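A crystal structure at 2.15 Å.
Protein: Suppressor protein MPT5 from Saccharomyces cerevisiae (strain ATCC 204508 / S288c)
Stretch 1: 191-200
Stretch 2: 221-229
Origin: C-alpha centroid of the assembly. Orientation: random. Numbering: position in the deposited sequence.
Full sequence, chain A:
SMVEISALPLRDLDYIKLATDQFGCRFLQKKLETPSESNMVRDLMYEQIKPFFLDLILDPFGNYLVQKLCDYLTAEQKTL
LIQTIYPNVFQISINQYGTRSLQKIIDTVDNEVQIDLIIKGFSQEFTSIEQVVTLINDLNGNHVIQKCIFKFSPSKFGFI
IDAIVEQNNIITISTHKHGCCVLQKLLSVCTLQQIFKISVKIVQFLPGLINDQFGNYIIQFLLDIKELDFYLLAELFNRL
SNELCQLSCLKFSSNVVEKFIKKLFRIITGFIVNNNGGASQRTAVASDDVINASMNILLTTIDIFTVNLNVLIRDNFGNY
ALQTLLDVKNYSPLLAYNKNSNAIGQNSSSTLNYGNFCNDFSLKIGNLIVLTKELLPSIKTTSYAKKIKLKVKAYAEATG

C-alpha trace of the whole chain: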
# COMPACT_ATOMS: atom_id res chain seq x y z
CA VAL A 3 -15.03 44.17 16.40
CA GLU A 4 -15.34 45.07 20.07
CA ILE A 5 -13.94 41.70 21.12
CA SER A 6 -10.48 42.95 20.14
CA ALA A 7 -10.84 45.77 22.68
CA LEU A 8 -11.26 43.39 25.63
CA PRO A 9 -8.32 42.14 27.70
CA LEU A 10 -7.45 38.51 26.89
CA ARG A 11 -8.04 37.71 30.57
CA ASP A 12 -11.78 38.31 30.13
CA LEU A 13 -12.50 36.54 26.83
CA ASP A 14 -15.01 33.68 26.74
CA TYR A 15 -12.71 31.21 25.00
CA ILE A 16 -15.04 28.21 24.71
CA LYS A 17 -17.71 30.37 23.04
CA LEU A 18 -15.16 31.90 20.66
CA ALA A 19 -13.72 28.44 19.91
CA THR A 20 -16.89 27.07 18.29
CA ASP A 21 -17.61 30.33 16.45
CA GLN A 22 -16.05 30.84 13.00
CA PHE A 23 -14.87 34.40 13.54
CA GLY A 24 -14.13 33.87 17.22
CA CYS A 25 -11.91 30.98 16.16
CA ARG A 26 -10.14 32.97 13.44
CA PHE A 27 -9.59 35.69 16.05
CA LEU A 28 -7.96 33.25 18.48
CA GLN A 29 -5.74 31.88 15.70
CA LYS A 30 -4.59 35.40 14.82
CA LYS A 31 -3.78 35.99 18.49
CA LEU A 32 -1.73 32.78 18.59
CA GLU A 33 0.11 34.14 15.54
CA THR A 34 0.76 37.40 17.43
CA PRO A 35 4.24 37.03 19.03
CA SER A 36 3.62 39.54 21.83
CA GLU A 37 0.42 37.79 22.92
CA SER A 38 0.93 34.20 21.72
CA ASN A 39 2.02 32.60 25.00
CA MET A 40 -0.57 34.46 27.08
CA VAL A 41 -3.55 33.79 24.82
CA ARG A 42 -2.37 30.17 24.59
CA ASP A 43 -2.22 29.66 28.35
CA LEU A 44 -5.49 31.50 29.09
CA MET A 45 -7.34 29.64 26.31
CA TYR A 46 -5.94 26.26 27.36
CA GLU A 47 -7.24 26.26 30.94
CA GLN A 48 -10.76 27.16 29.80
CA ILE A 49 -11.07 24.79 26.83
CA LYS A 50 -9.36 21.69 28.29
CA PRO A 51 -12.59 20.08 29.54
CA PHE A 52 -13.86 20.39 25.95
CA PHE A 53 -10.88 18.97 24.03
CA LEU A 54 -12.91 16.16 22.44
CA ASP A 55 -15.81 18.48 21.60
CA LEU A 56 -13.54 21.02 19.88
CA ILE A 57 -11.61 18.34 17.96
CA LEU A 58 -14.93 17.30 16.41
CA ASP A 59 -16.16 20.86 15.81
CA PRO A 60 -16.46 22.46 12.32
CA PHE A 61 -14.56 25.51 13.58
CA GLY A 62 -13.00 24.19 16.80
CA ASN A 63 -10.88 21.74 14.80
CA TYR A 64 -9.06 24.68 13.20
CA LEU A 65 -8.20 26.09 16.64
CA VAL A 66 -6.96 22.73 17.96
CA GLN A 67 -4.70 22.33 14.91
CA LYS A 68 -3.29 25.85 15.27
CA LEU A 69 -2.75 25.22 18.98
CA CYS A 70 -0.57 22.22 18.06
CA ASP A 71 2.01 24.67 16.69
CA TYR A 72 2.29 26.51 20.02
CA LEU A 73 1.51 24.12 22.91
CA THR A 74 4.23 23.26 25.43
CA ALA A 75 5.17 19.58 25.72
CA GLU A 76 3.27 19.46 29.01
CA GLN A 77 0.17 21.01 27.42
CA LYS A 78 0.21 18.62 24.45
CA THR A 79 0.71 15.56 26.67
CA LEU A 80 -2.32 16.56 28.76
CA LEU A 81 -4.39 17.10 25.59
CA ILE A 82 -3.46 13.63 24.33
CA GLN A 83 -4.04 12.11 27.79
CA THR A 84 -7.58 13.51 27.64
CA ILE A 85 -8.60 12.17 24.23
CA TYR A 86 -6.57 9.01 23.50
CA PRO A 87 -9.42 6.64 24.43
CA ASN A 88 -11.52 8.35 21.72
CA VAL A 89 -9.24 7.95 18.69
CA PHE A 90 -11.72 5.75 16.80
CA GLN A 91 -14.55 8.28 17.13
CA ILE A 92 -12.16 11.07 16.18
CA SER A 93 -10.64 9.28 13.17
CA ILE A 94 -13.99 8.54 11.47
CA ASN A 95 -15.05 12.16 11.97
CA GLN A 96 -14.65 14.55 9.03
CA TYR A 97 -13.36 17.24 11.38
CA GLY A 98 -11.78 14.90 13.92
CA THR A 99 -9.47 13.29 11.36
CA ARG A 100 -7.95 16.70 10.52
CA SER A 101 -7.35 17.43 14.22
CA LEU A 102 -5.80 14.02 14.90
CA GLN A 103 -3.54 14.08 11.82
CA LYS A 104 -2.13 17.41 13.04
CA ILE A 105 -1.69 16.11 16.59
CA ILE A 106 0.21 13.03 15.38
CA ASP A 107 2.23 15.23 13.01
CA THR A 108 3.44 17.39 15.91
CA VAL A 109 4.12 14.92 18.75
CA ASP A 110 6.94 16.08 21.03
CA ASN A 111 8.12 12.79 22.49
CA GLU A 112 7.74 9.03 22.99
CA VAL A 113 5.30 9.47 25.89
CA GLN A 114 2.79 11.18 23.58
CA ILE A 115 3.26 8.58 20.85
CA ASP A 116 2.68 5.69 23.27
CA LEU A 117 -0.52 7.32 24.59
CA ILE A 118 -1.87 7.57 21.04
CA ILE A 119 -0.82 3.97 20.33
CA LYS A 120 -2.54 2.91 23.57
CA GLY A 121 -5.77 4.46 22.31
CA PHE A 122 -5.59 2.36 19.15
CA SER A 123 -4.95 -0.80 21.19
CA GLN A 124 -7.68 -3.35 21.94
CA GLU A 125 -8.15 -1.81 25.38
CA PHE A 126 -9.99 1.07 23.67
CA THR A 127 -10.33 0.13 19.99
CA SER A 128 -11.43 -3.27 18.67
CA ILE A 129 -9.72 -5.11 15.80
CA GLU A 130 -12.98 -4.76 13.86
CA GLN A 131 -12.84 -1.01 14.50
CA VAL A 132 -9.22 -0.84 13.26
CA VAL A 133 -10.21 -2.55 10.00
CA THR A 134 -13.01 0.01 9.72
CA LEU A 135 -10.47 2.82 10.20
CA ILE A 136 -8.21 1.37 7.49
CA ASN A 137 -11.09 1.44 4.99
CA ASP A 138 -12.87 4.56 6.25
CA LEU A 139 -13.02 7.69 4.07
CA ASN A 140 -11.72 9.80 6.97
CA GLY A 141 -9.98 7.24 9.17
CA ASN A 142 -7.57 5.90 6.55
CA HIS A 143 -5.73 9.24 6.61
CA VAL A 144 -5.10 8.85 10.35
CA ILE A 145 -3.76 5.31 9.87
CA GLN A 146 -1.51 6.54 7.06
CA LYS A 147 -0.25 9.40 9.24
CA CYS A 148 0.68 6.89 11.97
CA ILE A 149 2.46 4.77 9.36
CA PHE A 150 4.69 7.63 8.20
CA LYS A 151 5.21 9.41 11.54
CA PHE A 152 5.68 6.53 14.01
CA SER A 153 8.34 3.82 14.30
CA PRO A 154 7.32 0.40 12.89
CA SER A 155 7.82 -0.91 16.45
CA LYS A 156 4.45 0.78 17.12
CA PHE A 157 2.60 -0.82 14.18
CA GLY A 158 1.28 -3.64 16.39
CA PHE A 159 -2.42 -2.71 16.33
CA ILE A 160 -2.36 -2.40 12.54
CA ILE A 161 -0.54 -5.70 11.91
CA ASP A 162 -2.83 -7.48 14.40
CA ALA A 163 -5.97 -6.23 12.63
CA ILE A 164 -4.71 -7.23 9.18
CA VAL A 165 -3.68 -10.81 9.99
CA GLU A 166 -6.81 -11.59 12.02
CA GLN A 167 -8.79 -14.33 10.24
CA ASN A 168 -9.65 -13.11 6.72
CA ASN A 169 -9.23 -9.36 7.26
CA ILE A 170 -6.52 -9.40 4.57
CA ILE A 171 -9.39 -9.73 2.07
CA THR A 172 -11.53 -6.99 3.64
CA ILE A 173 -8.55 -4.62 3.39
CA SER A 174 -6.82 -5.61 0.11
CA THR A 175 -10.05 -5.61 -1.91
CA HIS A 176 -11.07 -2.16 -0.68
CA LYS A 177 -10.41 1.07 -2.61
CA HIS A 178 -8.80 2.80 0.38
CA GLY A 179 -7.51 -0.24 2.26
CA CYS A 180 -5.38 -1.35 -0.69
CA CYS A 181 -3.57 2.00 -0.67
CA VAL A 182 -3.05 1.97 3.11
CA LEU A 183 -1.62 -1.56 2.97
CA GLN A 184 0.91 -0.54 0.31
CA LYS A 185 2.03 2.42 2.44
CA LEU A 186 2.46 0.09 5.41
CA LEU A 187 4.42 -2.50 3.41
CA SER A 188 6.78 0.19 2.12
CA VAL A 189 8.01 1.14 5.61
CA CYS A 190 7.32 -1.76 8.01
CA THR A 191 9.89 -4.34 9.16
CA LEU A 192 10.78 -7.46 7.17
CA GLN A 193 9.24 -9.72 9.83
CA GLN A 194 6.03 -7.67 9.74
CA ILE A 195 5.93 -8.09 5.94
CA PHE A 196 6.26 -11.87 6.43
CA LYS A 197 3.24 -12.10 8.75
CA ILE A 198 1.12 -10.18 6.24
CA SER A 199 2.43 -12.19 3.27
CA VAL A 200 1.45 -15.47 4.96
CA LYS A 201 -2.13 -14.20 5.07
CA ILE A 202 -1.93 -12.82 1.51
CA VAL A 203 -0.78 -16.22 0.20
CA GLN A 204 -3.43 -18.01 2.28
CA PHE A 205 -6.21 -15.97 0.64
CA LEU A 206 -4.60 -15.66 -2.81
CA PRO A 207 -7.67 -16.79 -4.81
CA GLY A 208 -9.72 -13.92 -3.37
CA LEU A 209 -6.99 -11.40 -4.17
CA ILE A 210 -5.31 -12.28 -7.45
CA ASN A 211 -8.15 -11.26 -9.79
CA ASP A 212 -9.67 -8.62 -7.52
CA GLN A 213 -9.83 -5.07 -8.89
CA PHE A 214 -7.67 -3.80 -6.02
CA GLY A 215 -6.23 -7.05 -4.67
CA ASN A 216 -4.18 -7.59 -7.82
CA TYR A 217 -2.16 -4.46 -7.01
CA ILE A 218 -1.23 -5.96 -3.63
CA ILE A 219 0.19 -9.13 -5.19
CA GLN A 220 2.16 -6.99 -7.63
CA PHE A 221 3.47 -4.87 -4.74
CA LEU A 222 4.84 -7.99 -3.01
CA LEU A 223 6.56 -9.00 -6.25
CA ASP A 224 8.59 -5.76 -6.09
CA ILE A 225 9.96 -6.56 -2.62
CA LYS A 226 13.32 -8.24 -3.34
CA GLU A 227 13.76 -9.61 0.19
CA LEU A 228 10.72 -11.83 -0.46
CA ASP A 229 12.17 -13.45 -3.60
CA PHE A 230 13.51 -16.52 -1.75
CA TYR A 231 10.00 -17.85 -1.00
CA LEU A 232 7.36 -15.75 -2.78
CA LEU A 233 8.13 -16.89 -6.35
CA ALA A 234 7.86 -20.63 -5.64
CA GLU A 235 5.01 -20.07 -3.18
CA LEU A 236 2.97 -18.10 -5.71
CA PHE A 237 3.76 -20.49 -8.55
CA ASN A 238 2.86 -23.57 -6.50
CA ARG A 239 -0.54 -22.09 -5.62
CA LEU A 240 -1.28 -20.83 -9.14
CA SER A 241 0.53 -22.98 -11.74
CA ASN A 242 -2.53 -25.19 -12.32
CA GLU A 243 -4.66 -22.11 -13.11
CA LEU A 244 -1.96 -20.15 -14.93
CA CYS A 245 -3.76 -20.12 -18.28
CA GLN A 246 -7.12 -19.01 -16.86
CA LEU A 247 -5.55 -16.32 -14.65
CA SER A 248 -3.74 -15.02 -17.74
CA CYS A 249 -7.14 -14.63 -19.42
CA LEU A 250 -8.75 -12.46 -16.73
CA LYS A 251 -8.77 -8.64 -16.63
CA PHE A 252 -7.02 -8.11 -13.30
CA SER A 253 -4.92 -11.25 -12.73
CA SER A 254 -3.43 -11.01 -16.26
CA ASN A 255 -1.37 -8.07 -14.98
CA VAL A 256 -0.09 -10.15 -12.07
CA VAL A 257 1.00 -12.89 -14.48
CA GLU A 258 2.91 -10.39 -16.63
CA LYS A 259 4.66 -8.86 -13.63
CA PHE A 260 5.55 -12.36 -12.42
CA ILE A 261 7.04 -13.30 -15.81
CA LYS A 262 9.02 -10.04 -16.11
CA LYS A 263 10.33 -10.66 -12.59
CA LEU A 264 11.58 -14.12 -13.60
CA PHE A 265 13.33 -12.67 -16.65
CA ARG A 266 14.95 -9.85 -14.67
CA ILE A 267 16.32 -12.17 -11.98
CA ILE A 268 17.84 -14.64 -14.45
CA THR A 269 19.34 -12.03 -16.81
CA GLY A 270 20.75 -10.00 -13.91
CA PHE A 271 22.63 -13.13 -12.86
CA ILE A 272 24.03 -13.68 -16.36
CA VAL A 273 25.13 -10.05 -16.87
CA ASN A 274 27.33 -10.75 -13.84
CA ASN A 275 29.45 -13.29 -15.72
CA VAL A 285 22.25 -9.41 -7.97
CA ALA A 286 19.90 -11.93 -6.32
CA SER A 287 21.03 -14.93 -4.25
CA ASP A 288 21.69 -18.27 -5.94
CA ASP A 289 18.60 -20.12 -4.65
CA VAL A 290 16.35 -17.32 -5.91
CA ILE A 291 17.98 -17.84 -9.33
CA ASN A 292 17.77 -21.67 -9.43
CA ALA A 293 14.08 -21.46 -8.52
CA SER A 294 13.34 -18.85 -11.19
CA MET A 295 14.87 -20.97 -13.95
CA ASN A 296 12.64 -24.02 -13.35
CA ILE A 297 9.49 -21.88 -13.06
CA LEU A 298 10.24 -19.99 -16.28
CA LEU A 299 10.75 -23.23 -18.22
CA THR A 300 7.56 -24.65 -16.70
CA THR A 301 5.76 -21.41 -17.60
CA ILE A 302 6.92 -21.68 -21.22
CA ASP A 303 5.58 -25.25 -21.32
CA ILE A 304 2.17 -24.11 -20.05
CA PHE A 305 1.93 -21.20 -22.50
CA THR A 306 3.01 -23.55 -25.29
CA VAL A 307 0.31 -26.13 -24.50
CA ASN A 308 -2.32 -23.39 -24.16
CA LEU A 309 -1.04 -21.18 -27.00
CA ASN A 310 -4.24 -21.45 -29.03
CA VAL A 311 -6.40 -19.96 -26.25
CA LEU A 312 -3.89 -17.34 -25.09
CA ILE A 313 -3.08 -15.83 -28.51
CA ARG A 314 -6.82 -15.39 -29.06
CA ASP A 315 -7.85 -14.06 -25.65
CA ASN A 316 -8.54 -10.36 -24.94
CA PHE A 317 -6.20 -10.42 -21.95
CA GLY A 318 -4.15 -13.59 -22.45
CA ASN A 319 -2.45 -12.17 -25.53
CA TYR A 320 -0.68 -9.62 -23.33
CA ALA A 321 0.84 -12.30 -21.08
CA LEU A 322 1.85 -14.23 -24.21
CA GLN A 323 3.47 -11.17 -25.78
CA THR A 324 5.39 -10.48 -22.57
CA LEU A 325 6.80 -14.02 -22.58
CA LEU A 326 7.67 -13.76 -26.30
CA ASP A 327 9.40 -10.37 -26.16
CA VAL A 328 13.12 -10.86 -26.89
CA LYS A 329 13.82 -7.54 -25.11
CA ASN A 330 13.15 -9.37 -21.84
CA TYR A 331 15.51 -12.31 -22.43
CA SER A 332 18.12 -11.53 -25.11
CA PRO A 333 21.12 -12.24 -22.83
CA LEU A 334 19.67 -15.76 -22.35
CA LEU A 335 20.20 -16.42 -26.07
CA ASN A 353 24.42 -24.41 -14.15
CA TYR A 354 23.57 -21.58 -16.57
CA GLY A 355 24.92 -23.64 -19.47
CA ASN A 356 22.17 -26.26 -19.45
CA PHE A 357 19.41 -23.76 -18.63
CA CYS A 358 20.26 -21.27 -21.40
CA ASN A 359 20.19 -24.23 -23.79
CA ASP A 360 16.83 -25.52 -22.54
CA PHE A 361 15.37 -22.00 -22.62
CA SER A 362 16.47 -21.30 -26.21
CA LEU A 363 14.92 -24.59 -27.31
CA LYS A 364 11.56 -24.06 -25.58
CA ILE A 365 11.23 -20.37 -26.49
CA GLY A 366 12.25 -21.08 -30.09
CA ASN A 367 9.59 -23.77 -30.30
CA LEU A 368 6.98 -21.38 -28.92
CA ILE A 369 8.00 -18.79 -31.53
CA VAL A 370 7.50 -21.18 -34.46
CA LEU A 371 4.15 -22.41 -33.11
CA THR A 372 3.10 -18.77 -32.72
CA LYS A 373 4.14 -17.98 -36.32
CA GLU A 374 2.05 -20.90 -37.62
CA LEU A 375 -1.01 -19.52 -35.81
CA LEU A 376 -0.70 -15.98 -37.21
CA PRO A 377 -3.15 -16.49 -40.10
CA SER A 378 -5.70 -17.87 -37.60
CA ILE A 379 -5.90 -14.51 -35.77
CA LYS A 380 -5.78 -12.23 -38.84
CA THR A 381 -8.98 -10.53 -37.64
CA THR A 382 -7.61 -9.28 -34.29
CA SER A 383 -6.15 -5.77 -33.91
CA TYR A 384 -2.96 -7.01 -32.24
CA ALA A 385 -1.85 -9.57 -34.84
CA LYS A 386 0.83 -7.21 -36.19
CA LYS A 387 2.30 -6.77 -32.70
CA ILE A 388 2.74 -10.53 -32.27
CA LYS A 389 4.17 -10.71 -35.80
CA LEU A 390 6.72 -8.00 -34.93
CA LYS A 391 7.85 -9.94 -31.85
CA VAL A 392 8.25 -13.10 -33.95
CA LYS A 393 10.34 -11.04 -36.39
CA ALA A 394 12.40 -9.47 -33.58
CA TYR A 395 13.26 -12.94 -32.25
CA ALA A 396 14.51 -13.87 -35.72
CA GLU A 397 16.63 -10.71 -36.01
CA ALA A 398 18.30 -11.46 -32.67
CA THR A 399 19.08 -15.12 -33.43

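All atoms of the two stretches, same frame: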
# COMPACT_ATOMS: atom_id res chain seq x y z
N THR A 191 8.74 -3.44 9.07
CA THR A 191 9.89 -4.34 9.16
C THR A 191 9.70 -5.60 8.32
O THR A 191 8.58 -5.97 7.98
CB THR A 191 10.18 -4.76 10.62
OG1 THR A 191 9.33 -5.85 11.00
CG2 THR A 191 9.97 -3.59 11.57
N LEU A 192 10.81 -6.26 7.99
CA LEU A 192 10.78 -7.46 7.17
C LEU A 192 9.88 -8.53 7.80
O LEU A 192 9.06 -9.14 7.12
CB LEU A 192 12.19 -8.00 6.95
CG LEU A 192 12.38 -9.03 5.84
CD1 LEU A 192 11.49 -8.70 4.65
CD2 LEU A 192 13.83 -9.08 5.41
N GLN A 193 10.02 -8.72 9.11
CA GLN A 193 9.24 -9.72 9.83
C GLN A 193 7.74 -9.39 9.87
O GLN A 193 6.90 -10.29 9.92
CB GLN A 193 9.80 -9.94 11.24
CG GLN A 193 11.06 -10.82 11.25
CD GLN A 193 11.68 -10.95 12.62
OE1 GLN A 193 11.59 -10.05 13.45
NE2 GLN A 193 12.32 -12.09 12.87
N GLN A 194 7.42 -8.09 9.84
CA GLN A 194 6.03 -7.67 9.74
C GLN A 194 5.47 -7.93 8.34
O GLN A 194 4.30 -8.27 8.18
CB GLN A 194 5.88 -6.18 10.11
CG GLN A 194 6.04 -5.88 11.61
CD GLN A 194 6.18 -4.40 11.89
OE1 GLN A 194 6.58 -3.63 11.02
NE2 GLN A 194 5.85 -3.99 13.12
N ILE A 195 6.32 -7.77 7.32
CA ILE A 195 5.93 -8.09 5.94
C ILE A 195 5.61 -9.58 5.81
O ILE A 195 4.64 -9.96 5.16
CB ILE A 195 7.04 -7.72 4.94
CG1 ILE A 195 7.30 -6.21 4.95
CG2 ILE A 195 6.68 -8.16 3.52
CD1 ILE A 195 8.45 -5.77 4.05
N PHE A 196 6.44 -10.42 6.44
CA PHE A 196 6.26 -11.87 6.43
C PHE A 196 4.89 -12.28 6.95
O PHE A 196 4.19 -13.06 6.31
CB PHE A 196 7.34 -12.55 7.28
CG PHE A 196 8.67 -12.66 6.60
CD1 PHE A 196 8.80 -12.39 5.24
CD2 PHE A 196 9.80 -13.04 7.31
CE1 PHE A 196 10.03 -12.49 4.61
CE2 PHE A 196 11.03 -13.15 6.69
CZ PHE A 196 11.14 -12.87 5.34
N LYS A 197 4.52 -11.76 8.12
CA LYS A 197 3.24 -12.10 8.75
C LYS A 197 2.06 -11.76 7.85
O LYS A 197 1.09 -12.51 7.77
CB LYS A 197 3.11 -11.40 10.11
CG LYS A 197 3.90 -12.07 11.23
CD LYS A 197 4.15 -11.13 12.40
CE LYS A 197 2.86 -10.63 13.02
NZ LYS A 197 2.08 -11.72 13.67
N ILE A 198 2.16 -10.62 7.16
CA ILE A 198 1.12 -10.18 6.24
C ILE A 198 1.10 -11.03 4.97
O ILE A 198 0.04 -11.38 4.46
CB ILE A 198 1.28 -8.69 5.89
CG1 ILE A 198 1.21 -7.84 7.16
CG2 ILE A 198 0.23 -8.24 4.89
CD1 ILE A 198 1.39 -6.35 6.92
N SER A 199 2.29 -11.37 4.48
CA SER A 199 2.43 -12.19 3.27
C SER A 199 1.86 -13.60 3.45
O SER A 199 1.27 -14.15 2.52
CB SER A 199 3.89 -12.27 2.85
OG SER A 199 4.09 -13.30 1.90
N VAL A 200 2.04 -14.17 4.64
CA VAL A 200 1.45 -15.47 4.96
C VAL A 200 -0.06 -15.42 4.74
O VAL A 200 -0.63 -16.32 4.12
CB VAL A 200 1.77 -15.89 6.41
CG1 VAL A 200 0.89 -17.05 6.84
CG2 VAL A 200 3.24 -16.27 6.55
N PHE A 221 2.62 -5.61 -5.67
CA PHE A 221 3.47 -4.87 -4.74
C PHE A 221 4.45 -5.81 -4.03
O PHE A 221 5.63 -5.47 -3.87
CB PHE A 221 2.64 -4.10 -3.71
CG PHE A 221 3.42 -3.06 -2.96
CD1 PHE A 221 3.49 -1.75 -3.44
CD2 PHE A 221 4.11 -3.38 -1.80
CE1 PHE A 221 4.22 -0.78 -2.76
CE2 PHE A 221 4.85 -2.42 -1.12
CZ PHE A 221 4.90 -1.12 -1.61
N LEU A 222 3.97 -6.97 -3.61
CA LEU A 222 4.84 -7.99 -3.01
C LEU A 222 5.95 -8.41 -3.96
O LEU A 222 7.09 -8.62 -3.55
CB LEU A 222 4.03 -9.22 -2.60
CG LEU A 222 3.16 -9.15 -1.35
CD1 LEU A 222 2.72 -10.55 -0.93
CD2 LEU A 222 3.90 -8.46 -0.22
N LEU A 223 5.61 -8.53 -5.24
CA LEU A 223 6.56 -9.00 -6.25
C LEU A 223 7.71 -8.01 -6.48
O LEU A 223 8.73 -8.35 -7.08
CB LEU A 223 5.83 -9.31 -7.56
CG LEU A 223 4.99 -10.59 -7.58
CD1 LEU A 223 4.16 -10.70 -8.86
CD2 LEU A 223 5.87 -11.81 -7.42
N ASP A 224 7.55 -6.78 -5.98
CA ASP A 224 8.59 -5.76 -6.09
C ASP A 224 9.49 -5.72 -4.85
O ASP A 224 10.50 -5.01 -4.84
CB ASP A 224 7.97 -4.38 -6.34
CG ASP A 224 7.67 -4.13 -7.80
OD1 ASP A 224 8.39 -4.68 -8.66
OD2 ASP A 224 6.73 -3.36 -8.09
N ILE A 225 9.13 -6.48 -3.82
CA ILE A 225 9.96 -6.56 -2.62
C ILE A 225 11.00 -7.69 -2.76
O ILE A 225 10.68 -8.87 -2.61
CB ILE A 225 9.11 -6.78 -1.36
CG1 ILE A 225 8.02 -5.71 -1.27
CG2 ILE A 225 10.00 -6.75 -0.11
CD1 ILE A 225 7.09 -5.88 -0.08
N LYS A 226 12.24 -7.30 -3.04
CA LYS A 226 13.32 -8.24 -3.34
C LYS A 226 13.62 -9.22 -2.21
O LYS A 226 13.96 -10.38 -2.46
CB LYS A 226 14.59 -7.48 -3.73
CG LYS A 226 14.40 -6.54 -4.92
CD LYS A 226 15.66 -5.72 -5.18
CE LYS A 226 15.48 -4.84 -6.42
NZ LYS A 226 16.78 -4.27 -6.90
N GLU A 227 13.48 -8.77 -0.97
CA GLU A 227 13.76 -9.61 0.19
C GLU A 227 12.78 -10.78 0.32
O GLU A 227 13.00 -11.68 1.13
CB GLU A 227 13.77 -8.77 1.47
CG GLU A 227 14.85 -7.70 1.54
CD GLU A 227 14.52 -6.45 0.73
OE1 GLU A 227 13.44 -6.40 0.11
OE2 GLU A 227 15.35 -5.52 0.72
N LEU A 228 11.72 -10.76 -0.48
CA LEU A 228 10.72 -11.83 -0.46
C LEU A 228 10.98 -12.89 -1.53
O LEU A 228 10.36 -13.96 -1.51
CB LEU A 228 9.31 -11.25 -0.65
CG LEU A 228 8.80 -10.23 0.36
CD1 LEU A 228 7.33 -9.92 0.12
CD2 LEU A 228 9.02 -10.71 1.78
N ASP A 229 11.88 -12.59 -2.46
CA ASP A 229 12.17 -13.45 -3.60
C ASP A 229 12.39 -14.93 -3.23
O ASP A 229 11.92 -15.82 -3.93
CB ASP A 229 13.40 -12.94 -4.36
CG ASP A 229 13.12 -11.65 -5.13
OD1 ASP A 229 12.03 -11.07 -4.95
OD2 ASP A 229 14.01 -11.22 -5.90

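Stretch 1 is the opening of a helix, running from Leu-192 through Val-200 and continuing later in the chain, with Thr-191 at its N-cap. Stretch 2 is less regular: it enters as the last part of a helix at Phe-221, then turns. The turn is held by short-range backbone bonds, Asp-224 N to Phe-221 O at 3.1 Å and Ile-225 N to Leu-222 O at 3.0 Å. Ile-225 then takes an extended psi of 103°, which breaks the helical path, and the chain turns again with Leu-228 N bonded to Ile-225 O at 3.0 Å. The two backbones keep a steady spacing despite this change of form. CA of Leu-192 lies 7.9 Å from CA of Glu-227, CA of Phe-196 lies 8.2 Å from CA of Leu-228, and CA of Ser-199 lies 7.9 Å from CA of Leu-222. These nearest pairs do not follow a single parallel or antiparallel register: Leu-192 and Phe-196 pair with the neighbours Glu-227 and Leu-228, and Ser-199 with Leu-222, several residues earlier.

The start of the helix is fixed within its own stretch by a reciprocal cap. Gln-194 N donates to Thr-191 OG1 at 3.2 Å, and Thr-191 N donates to Gln-194 OE1 at 2.9 Å. A threonine suits this position because its hydroxyl can accept from an amide of the first turn, which has no earlier helical carbonyl to bond; here both residues stay clear of stretch 2.

The contact itself follows a helical rule. Leu-192, Ile-195, Phe-196 and Ser-199 recur at spacings of three and four, which gathers them along one side of the helix, while Gln-193, Lys-197 and Val-200 do not reach stretch 2. No hydrogen bond crosses between the stretches, so apolar packing carries the contact, burying 307 Å² in all.

Leu-228 is the hub. Its CA-to-CB bond points sideways, but the m,t rotamer brings its end nearer to the helix, and its CD2 meets three side chains: Phe-196 CE1 at 3.5 Å, Ile-195 CG2 at 3.9 Å and Leu-192 CD1 at 4.3 Å. The methyl sits at the edge of the phenylalanine ring, near its plane. Phe-196 starts away from stretch 2, and its ring brings the end of the side chain back, so a long residue reaches the contact from an unfavourable start.

Ile-195, buried and directed toward stretch 2, packs its CG2 against two aliphatic partners, Leu-228 CD2 at 3.9 Å and Ile-225 CD1 at 4.3 Å. At the exposed end, Leu-192 CD1 packs 3.9 Å from Glu-227 CB, so the glutamate contributes aliphatic surface here. Its carboxylate makes no hydrogen bond or salt bridge to stretch 1.

At the other end the side chain becomes small. Ser-199 points toward stretch 2, and its OG lies 4.2 Å from Leu-222 CD1, a packing distance. That hydroxyl is hydrogen-bonded to a residue flanking one of the stretches, so a buried polar atom is satisfied while its compact side chain lies beside leucine.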